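Local atomic coordinates of octopine dehydrogenase (Pecten maximus, PDB entry 3C7A), a protein that catalyses the NADH-dependent reductive condensation of L-arginine with pyruvate to D-octopine, and the reverse oxidation of octopine with NAD(+). Residues L115-G120 against M138-T143. Numbering follows the deposited sequence.
Sequences LPSQAG and MMSFET. With EDO (1,2-ethanediol), chain C.
Ser117 and Ser140 join the loop that follows strand 111-114 to strand 137-141 through a hydrogen bond between their hydroxyls, OG to OG 3.1 Å, in which either may be the donor. CB of Ser140 also packs against the Ser117 hydroxyl. Serine suits both places: it is small enough for a buried seam, yet its hydroxyl can serve two partners. Ser140 OG also bonds Glu122 OE2 at the start of helix 121-129, and Ser117 OG makes a weak bond to Gly114 O.

A water extends the polar link where the backbones separate beyond the paired strands. It accepts from Gln118 N at 3.0 Å and donates to Phe141 O, also at 3.0 Å, thus serving a backbone group of each segment.

The apolar contact lies on the other face of strand 137-141 from the serine pair. Leu115 CD1 sits over one face of the Phe141 ring, offset toward the rim, 4.0 Å from the centroid and nearest CG (3.7 Å), a CH-pi contact. Leu115 CG is anti to the backbone N, and the following turn, chi2 81°, lays CD1 over the ring face; the Phe141 ring also pairs edge-to-face with Phe194. Further along, Pro116 CB lies 3.9 Å from Thr143 CA; the cis peptide before this proline turns the chain sharply just after the strand, and its compact ring packs against threonine backbone while also touching NAD.

Glu142 CB points away from residues 115-120, and its OE1 accepts a 2.9 Å hydrogen bond from O2 of an ethanediol, probably from the crystallisation liquor. Together, neighbouring parallel strands 111-114 and 137-141 run out into loops carrying Pro116 at the cofactor and Gln118 and Thr143, which bind pyruvate: part of the cofactor and pyruvate site at the carboxyl ends of strands in a Rossmann-type dinucleotide-binding domain.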
loop_
_atom_site.group_PDB
_atom_site.type_symbol
_atom_site.label_atom_id
_atom_site.label_comp_id
_atom_site.label_asym_id
_atom_site.label_seq_id
_atom_site.Cartn_x
_atom_site.Cartn_y
_atom_site.Cartn_z
ATOM N N LEU A 115 -0.693 4.162 -5.914
ATOM C CA LEU A 115 -1.221 5.060 -4.876
ATOM C C LEU A 115 -2.352 4.427 -4.034
ATOM O O LEU A 115 -3.533 4.679 -4.295
ATOM C CB LEU A 115 -1.690 6.381 -5.519
ATOM C CG LEU A 115 -2.068 7.601 -4.660
ATOM C CD1 LEU A 115 -0.837 8.377 -4.201
ATOM C CD2 LEU A 115 -3.025 8.518 -5.411
ATOM N N PRO A 116 -2.000 3.604 -3.021
ATOM C CA PRO A 116 -0.662 3.154 -2.625
ATOM C C PRO A 116 -0.225 1.842 -3.297
ATOM O O PRO A 116 -1.067 1.073 -3.775
ATOM C CB PRO A 116 -0.807 2.954 -1.114
ATOM C CG PRO A 116 -2.253 2.567 -0.921
ATOM C CD PRO A 116 -3.037 3.060 -2.121
ATOM N N SER A 117 1.081 1.599 -3.329
ATOM C CA SER A 117 1.628 0.441 -4.024
ATOM C C SER A 117 1.453 -0.831 -3.203
ATOM O O SER A 117 0.948 -1.838 -3.699
ATOM C CB SER A 117 3.108 0.659 -4.346
ATOM O OG SER A 117 3.267 1.552 -5.436
ATOM N N GLN A 118 1.730 -0.781 -1.929
ATOM C CA GLN A 118 2.043 -1.949 -1.111
ATOM C C GLN A 118 3.340 -2.733 -1.593
ATOM O O GLN A 118 4.079 -2.257 -2.342
ATOM C CB GLN A 118 0.792 -2.895 -0.874
ATOM C CG GLN A 118 -0.355 -2.285 -0.009
ATOM C CD GLN A 118 -1.552 -3.198 0.222
ATOM O OE1 GLN A 118 -2.365 -3.378 -0.636
ATOM N NE2 GLN A 118 -1.641 -3.765 1.402
ATOM N N ALA A 119 3.555 -3.928 -1.121
ATOM C CA ALA A 119 4.844 -4.602 -1.215
ATOM C C ALA A 119 4.882 -5.557 -2.403
ATOM O O ALA A 119 3.967 -6.358 -2.598
ATOM C CB ALA A 119 5.149 -5.345 0.076
ATOM N N GLY A 120 5.945 -5.467 -3.195
ATOM C CA GLY A 120 6.106 -6.330 -4.373
ATOM C C GLY A 120 5.610 -5.751 -5.692
ATOM O O GLY A 120 5.518 -6.467 -6.693
ATOM N N MET A 138 8.883 3.846 -12.786
ATOM C CA MET A 138 8.001 3.288 -11.740
ATOM C C MET A 138 8.064 4.092 -10.417
ATOM O O MET A 138 9.142 4.250 -9.835
ATOM C CB MET A 138 8.327 1.795 -11.498
ATOM C CG MET A 138 8.067 0.862 -12.701
ATOM S SD MET A 138 8.611 -0.869 -12.518
ATOM C CE MET A 138 10.377 -0.721 -12.799
ATOM N N MET A 139 6.906 4.579 -9.952
ATOM C CA MET A 139 6.791 5.483 -8.782
ATOM C C MET A 139 5.864 4.903 -7.690
ATOM O O MET A 139 4.734 4.515 -7.991
ATOM C CB MET A 139 6.272 6.858 -9.251
ATOM C CG MET A 139 6.421 8.022 -8.260
ATOM S SD MET A 139 5.772 9.592 -8.906
ATOM C CE MET A 139 6.289 10.742 -7.633
ATOM N N SER A 140 6.331 4.865 -6.435
ATOM C CA SER A 140 5.590 4.216 -5.323
ATOM C C SER A 140 5.379 5.071 -4.050
ATOM O O SER A 140 6.350 5.459 -3.392
ATOM C CB SER A 140 6.273 2.896 -4.929
ATOM O OG SER A 140 6.261 1.955 -5.990
ATOM N N PHE A 141 4.113 5.318 -3.696
ATOM C CA PHE A 141 3.736 6.128 -2.514
ATOM C C PHE A 141 3.494 5.300 -1.237
ATOM O O PHE A 141 3.115 4.127 -1.315
ATOM C CB PHE A 141 2.490 6.977 -2.819
ATOM C CG PHE A 141 2.774 8.225 -3.621
ATOM C CD1 PHE A 141 2.807 8.185 -5.014
ATOM C CD2 PHE A 141 2.995 9.442 -2.981
ATOM C CE1 PHE A 141 3.066 9.339 -5.760
ATOM C CE2 PHE A 141 3.256 10.604 -3.715
ATOM C CZ PHE A 141 3.291 10.551 -5.108
ATOM N N GLU A 142 3.688 5.925 -0.069
ATOM C CA GLU A 142 3.628 5.219 1.231
ATOM C C GLU A 142 2.221 4.845 1.740
ATOM O O GLU A 142 2.049 3.790 2.362
ATOM C CB GLU A 142 4.445 5.950 2.322
ATOM C CG GLU A 142 3.938 7.341 2.730
ATOM C CD GLU A 142 4.779 8.000 3.829
ATOM O OE1 GLU A 142 5.109 7.331 4.834
ATOM O OE2 GLU A 142 5.099 9.200 3.695
ATOM N N THR A 143 1.236 5.710 1.484
ATOM C CA THR A 143 -0.177 5.472 1.849
ATOM C C THR A 143 -1.115 6.400 1.048
ATOM O O THR A 143 -0.648 7.170 0.207
ATOM C CB THR A 143 -0.417 5.588 3.395
ATOM O OG1 THR A 143 -1.716 5.080 3.731
ATOM C CG2 THR A 143 -0.282 7.032 3.886
HETATM C C1 EDO C . 5.072 3.995 8.541
HETATM O O1 EDO C . 4.821 2.622 8.215
HETATM C C2 EDO C . 5.621 4.728 7.321
HETATM O O2 EDO C . 4.572 4.920 6.363
HETATM O O HOH W 1 2.397 1.493 -0.021
#